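ATP-dependent Clp endopeptidase (Clostridium difficile, PDB 3FES) is a ClpC-type Clp protein that probably uses ATP to unfold substrates for a partner protease, this fragment being its helical amino-terminal domain. Local coordinates at residues A[34-39]-A[84-89]; A[112-117]-A[121-126]. All coordinates share one frame; numbering follows the deposited sequence.

Contact 1: A[34-39]-A[84-89]; sequences EHILLG and PRSKQI
In the buried centre of the helical Clp amino-terminal domain, helix 33-43 meets the first turns of helix 84-99 where I36 points its longer branch at S86 and I89. The touching is done almost entirely by one methyl group. The CB of I36 points toward the other helix, and with CG1 anti to the carbonyl carbon (chi1 -61°) the extended chi2 (174°) carries CD1 across to it. I36 CD1 rests against S86, 3.5 Å from S86 OG and 3.7 Å from S86 CB, while CG1 stays further back. Alongside S86, one helical turn later, I89 offers its short branch, and I36 CD1 lies 4.4 Å from I89 CG2. The tip of I36 therefore bears on a small polar residue and, more loosely, on an aliphatic one. The narrow serine suits this place: at 7.6 Å between I36 CA and S86 CA, the pair leaves room for one long aliphatic branch but for little on the facing residue.

S86 OG would be a costly atom to bury beside a methyl if it had no partner. It is hydrogen-bonded to V31 O, which ties the start of helix 84-99 to strand 30-31, while S86 N bonds to S83 OG just before the helix. Helix 107-117 also packs on both isoleucines: I36 touches I110 and I114, and I89 touches A113.

No hydrogen bond or charge pair joins 34-39 to 84-89, and the buried surface is modest at 114 Å². The chemistry implies an interface directed by shape and dispersion, in which the serine hydroxyl, already satisfied by V31 O, can lie against the I36 methyl.

Contact 2: A[112-117]-A[121-126]; sequences LAIIQE and IANKIL
N123 reaches from helix 120-129 to the backbone of I114 and I115 on helix 107-117, with two aliphatic pairs beside it. The segments cross almost at right angles (86°), their axes 9.3 Å apart, so contact is concentrated around this point. One pair is I114 with A122: a chi1 of -74° sets CG1 of I114 beside the backbone N and leaves CG2 anti to it, where I114 CG2 meets A122 CB at 3.8 Å. An alanine suits the position because it lets the helices approach while still giving I114 an apolar surface. The second is looser, with I115 CG1 and L126 CD1 4.4 Å apart, and it also borders N132 of helix 132-142.

The amide of N123 lies by the carbonyl of I114, and the atom modelled as N123 OD1 is 2.9 Å from I114 O. The amide has probably been built turned over; once turned back, this may be a hydrogen bond. E117 approaches the same amide obliquely. Its chain leaves anti to the backbone N and bends at chi2 (-80°), which carries the carboxylate toward N123; the carboxylate and amide planes are 18° apart. Both carboxylate oxygens have partners elsewhere: OE1 accepts a hydrogen bond from E119 N in the connection between the helices, and OE2 forms a salt bridge with R85 NE of helix 84-99.

With 200 Å² buried, the corner combines small and branched aliphatic groups with a polar side chain set against the helix backbone. Apolar contacts fill the crossing, while the oxygens of E117 bind the inter-helix connection and helix 84-99.

The centres of contacts 1 and 2 are 9 Å apart, and the two meet directly. Along the chain they come in series: 34-39 pairs with 84-89, and only afterwards does 112-117 pair with 121-126. Helices 84-99 and 107-117 are consecutive, and the R85 NE to E117 OE2 salt bridge, 2.9 Å long, joins one contact to the other. Helix 33-43 packs against both helices of contact 2, with E34 CB 3.5 Å from I121 CG2. Contact 1 thus brings together distant parts of the sequence and contact 2 forms a local corner, so that four helices share one continuous core in this compact single-chain domain.

Contact 1: A[34-39]-A[84-89]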
# COMPACT_ATOMS: atom_id res chain seq x y z
N GLU A 34 2.12 6.15 -0.16
CA GLU A 34 1.02 6.45 0.78
C GLU A 34 -0.34 6.09 0.18
O GLU A 34 -1.24 5.65 0.88
CB GLU A 34 1.08 7.91 1.27
CG GLU A 34 0.76 8.99 0.24
CD GLU A 34 1.91 9.37 -0.72
OE1 GLU A 34 2.90 8.65 -0.95
OE2 GLU A 34 1.82 10.45 -1.27
N HIS A 35 -0.48 6.29 -1.13
CA HIS A 35 -1.72 5.94 -1.78
C HIS A 35 -1.88 4.44 -1.91
O HIS A 35 -2.99 3.95 -1.79
CB HIS A 35 -1.79 6.55 -3.17
CG HIS A 35 -1.57 8.03 -3.20
ND1 HIS A 35 -2.47 8.94 -2.71
CD2 HIS A 35 -0.53 8.74 -3.67
CE1 HIS A 35 -2.01 10.16 -2.90
NE2 HIS A 35 -0.84 10.07 -3.50
N ILE A 36 -0.79 3.73 -2.20
CA ILE A 36 -0.83 2.27 -2.22
C ILE A 36 -1.24 1.76 -0.83
O ILE A 36 -2.07 0.85 -0.70
CB ILE A 36 0.55 1.68 -2.62
CG1 ILE A 36 0.96 2.14 -4.03
CG2 ILE A 36 0.53 0.13 -2.53
CD1 ILE A 36 2.37 1.72 -4.41
N LEU A 37 -0.64 2.33 0.23
CA LEU A 37 -1.04 1.92 1.59
C LEU A 37 -2.55 2.13 1.86
O LEU A 37 -3.24 1.25 2.43
CB LEU A 37 -0.19 2.70 2.62
CG LEU A 37 -0.35 2.22 4.07
CD1 LEU A 37 0.36 0.89 4.28
CD2 LEU A 37 0.29 3.24 4.98
N LEU A 38 -3.06 3.28 1.42
CA LEU A 38 -4.48 3.58 1.59
C LEU A 38 -5.31 2.65 0.70
O LEU A 38 -6.37 2.16 1.12
CB LEU A 38 -4.78 5.04 1.21
CG LEU A 38 -6.24 5.53 1.27
CD1 LEU A 38 -6.91 5.22 2.63
CD2 LEU A 38 -6.27 7.00 0.93
N GLY A 39 -4.80 2.37 -0.49
CA GLY A 39 -5.48 1.41 -1.39
C GLY A 39 -5.59 0.01 -0.76
O GLY A 39 -6.64 -0.67 -0.91
N PRO A 84 8.40 6.64 -9.00
CA PRO A 84 9.47 5.63 -9.07
C PRO A 84 9.42 4.73 -7.85
O PRO A 84 9.57 3.51 -7.97
CB PRO A 84 10.74 6.52 -9.10
CG PRO A 84 10.31 7.65 -10.00
CD PRO A 84 8.92 7.98 -9.31
N ARG A 85 9.14 5.30 -6.69
CA ARG A 85 9.08 4.48 -5.48
C ARG A 85 7.92 3.46 -5.49
O ARG A 85 8.09 2.29 -5.09
CB ARG A 85 8.98 5.32 -4.20
CG ARG A 85 8.98 4.44 -2.96
CD ARG A 85 9.03 5.26 -1.67
NE ARG A 85 10.30 5.98 -1.45
CZ ARG A 85 10.49 7.27 -1.72
NH1 ARG A 85 11.66 7.83 -1.45
NH2 ARG A 85 9.50 7.99 -2.24
N SER A 86 6.77 3.90 -5.97
CA SER A 86 5.64 3.01 -6.22
C SER A 86 6.00 1.90 -7.17
O SER A 86 5.67 0.74 -6.90
CB SER A 86 4.43 3.80 -6.69
OG SER A 86 3.96 4.61 -5.60
N LYS A 87 6.65 2.24 -8.27
CA LYS A 87 7.12 1.21 -9.20
C LYS A 87 8.11 0.23 -8.57
O LYS A 87 8.03 -0.98 -8.82
CB LYS A 87 7.71 1.83 -10.48
CG LYS A 87 6.59 2.47 -11.36
CD LYS A 87 7.11 2.91 -12.73
CE LYS A 87 7.47 1.71 -13.60
NZ LYS A 87 6.26 1.19 -14.28
N GLN A 88 9.03 0.74 -7.75
CA GLN A 88 9.98 -0.09 -7.03
C GLN A 88 9.28 -1.01 -6.03
O GLN A 88 9.64 -2.18 -5.90
CB GLN A 88 11.01 0.80 -6.31
CG GLN A 88 11.99 1.48 -7.25
CD GLN A 88 13.24 0.63 -7.54
OE1 GLN A 88 13.55 0.32 -8.70
NE2 GLN A 88 13.97 0.27 -6.48
N ILE A 89 8.30 -0.47 -5.32
CA ILE A 89 7.48 -1.27 -4.38
C ILE A 89 6.79 -2.42 -5.10
O ILE A 89 6.82 -3.59 -4.63
CB ILE A 89 6.44 -0.39 -3.66
CG1 ILE A 89 7.16 0.45 -2.59
CG2 ILE A 89 5.28 -1.28 -3.02
CD1 ILE A 89 6.36 1.67 -2.11

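Contact 2: A[112-117]-A[121-126]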
# COMPACT_ATOMS: atom_id res chain seq x y z
N LEU A 112 4.51 -5.99 2.44
CA LEU A 112 5.90 -6.39 2.76
C LEU A 112 6.92 -5.45 2.07
O LEU A 112 7.95 -5.02 2.63
CB LEU A 112 6.15 -7.79 2.23
CG LEU A 112 7.09 -8.78 2.89
CD1 LEU A 112 7.10 -8.66 4.41
CD2 LEU A 112 6.53 -10.14 2.47
N ALA A 113 6.62 -5.18 0.81
CA ALA A 113 7.49 -4.35 -0.03
C ALA A 113 7.50 -2.89 0.41
O ALA A 113 8.57 -2.26 0.41
CB ALA A 113 6.98 -4.46 -1.50
N ILE A 114 6.33 -2.36 0.80
CA ILE A 114 6.25 -0.99 1.34
C ILE A 114 7.20 -0.91 2.53
O ILE A 114 8.06 -0.02 2.60
CB ILE A 114 4.81 -0.61 1.77
CG1 ILE A 114 3.95 -0.35 0.51
CG2 ILE A 114 4.81 0.71 2.59
CD1 ILE A 114 2.46 -0.13 0.85
N ILE A 115 7.05 -1.84 3.45
CA ILE A 115 7.89 -1.85 4.69
C ILE A 115 9.39 -1.99 4.40
O ILE A 115 10.23 -1.23 4.94
CB ILE A 115 7.39 -2.92 5.66
CG1 ILE A 115 6.00 -2.52 6.16
CG2 ILE A 115 8.38 -3.11 6.89
CD1 ILE A 115 5.24 -3.64 6.90
N GLN A 116 9.72 -2.94 3.54
CA GLN A 116 11.10 -3.14 3.10
C GLN A 116 11.74 -1.94 2.44
O GLN A 116 12.93 -1.67 2.68
CB GLN A 116 11.18 -4.29 2.12
CG GLN A 116 11.48 -5.56 2.80
CD GLN A 116 12.84 -5.54 3.37
OE1 GLN A 116 13.82 -5.25 2.67
NE2 GLN A 116 12.94 -5.78 4.66
N GLU A 117 10.95 -1.23 1.64
CA GLU A 117 11.46 -0.05 0.91
C GLU A 117 11.93 1.02 1.92
O GLU A 117 12.95 1.70 1.71
CB GLU A 117 10.43 0.48 -0.10
CG GLU A 117 11.03 1.44 -1.12
CD GLU A 117 11.21 2.84 -0.56
OE1 GLU A 117 10.52 3.16 0.45
OE2 GLU A 117 12.02 3.64 -1.11
N ILE A 121 6.33 8.28 2.00
CA ILE A 121 5.31 8.82 2.87
C ILE A 121 4.59 7.73 3.66
O ILE A 121 4.25 7.95 4.83
CB ILE A 121 4.33 9.77 2.12
CG1 ILE A 121 5.06 11.07 1.73
CG2 ILE A 121 3.15 10.18 3.01
CD1 ILE A 121 4.20 12.07 0.95
N ALA A 122 4.36 6.58 3.03
CA ALA A 122 3.72 5.45 3.74
C ALA A 122 4.53 5.06 4.99
O ALA A 122 3.98 4.89 6.07
CB ALA A 122 3.50 4.25 2.79
N ASN A 123 5.85 4.95 4.86
CA ASN A 123 6.65 4.63 6.06
C ASN A 123 6.66 5.77 7.08
O ASN A 123 6.69 5.50 8.29
CB ASN A 123 8.05 4.16 5.67
CG ASN A 123 8.02 2.72 5.08
OD1 ASN A 123 8.43 2.49 3.96
ND2 ASN A 123 7.48 1.79 5.84
N LYS A 124 6.64 7.01 6.60
CA LYS A 124 6.57 8.17 7.51
C LYS A 124 5.30 8.11 8.36
O LYS A 124 5.32 8.40 9.54
CB LYS A 124 6.66 9.50 6.75
CG LYS A 124 8.08 9.86 6.38
CD LYS A 124 8.18 11.16 5.60
CE LYS A 124 9.61 11.37 5.15
NZ LYS A 124 9.80 12.66 4.45
N ILE A 125 4.20 7.70 7.73
CA ILE A 125 2.93 7.58 8.43
C ILE A 125 2.98 6.40 9.42
O ILE A 125 2.53 6.54 10.54
CB ILE A 125 1.74 7.40 7.44
CG1 ILE A 125 1.52 8.70 6.63
CG2 ILE A 125 0.47 6.94 8.22
CD1 ILE A 125 0.53 8.56 5.46
N LEU A 126 3.51 5.25 8.99
CA LEU A 126 3.66 4.12 9.93
C LEU A 126 4.55 4.52 11.13
O LEU A 126 4.24 4.21 12.29
CB LEU A 126 4.25 2.91 9.24
CG LEU A 126 3.35 2.36 8.12
CD1 LEU A 126 4.15 1.33 7.33
CD2 LEU A 126 2.13 1.71 8.73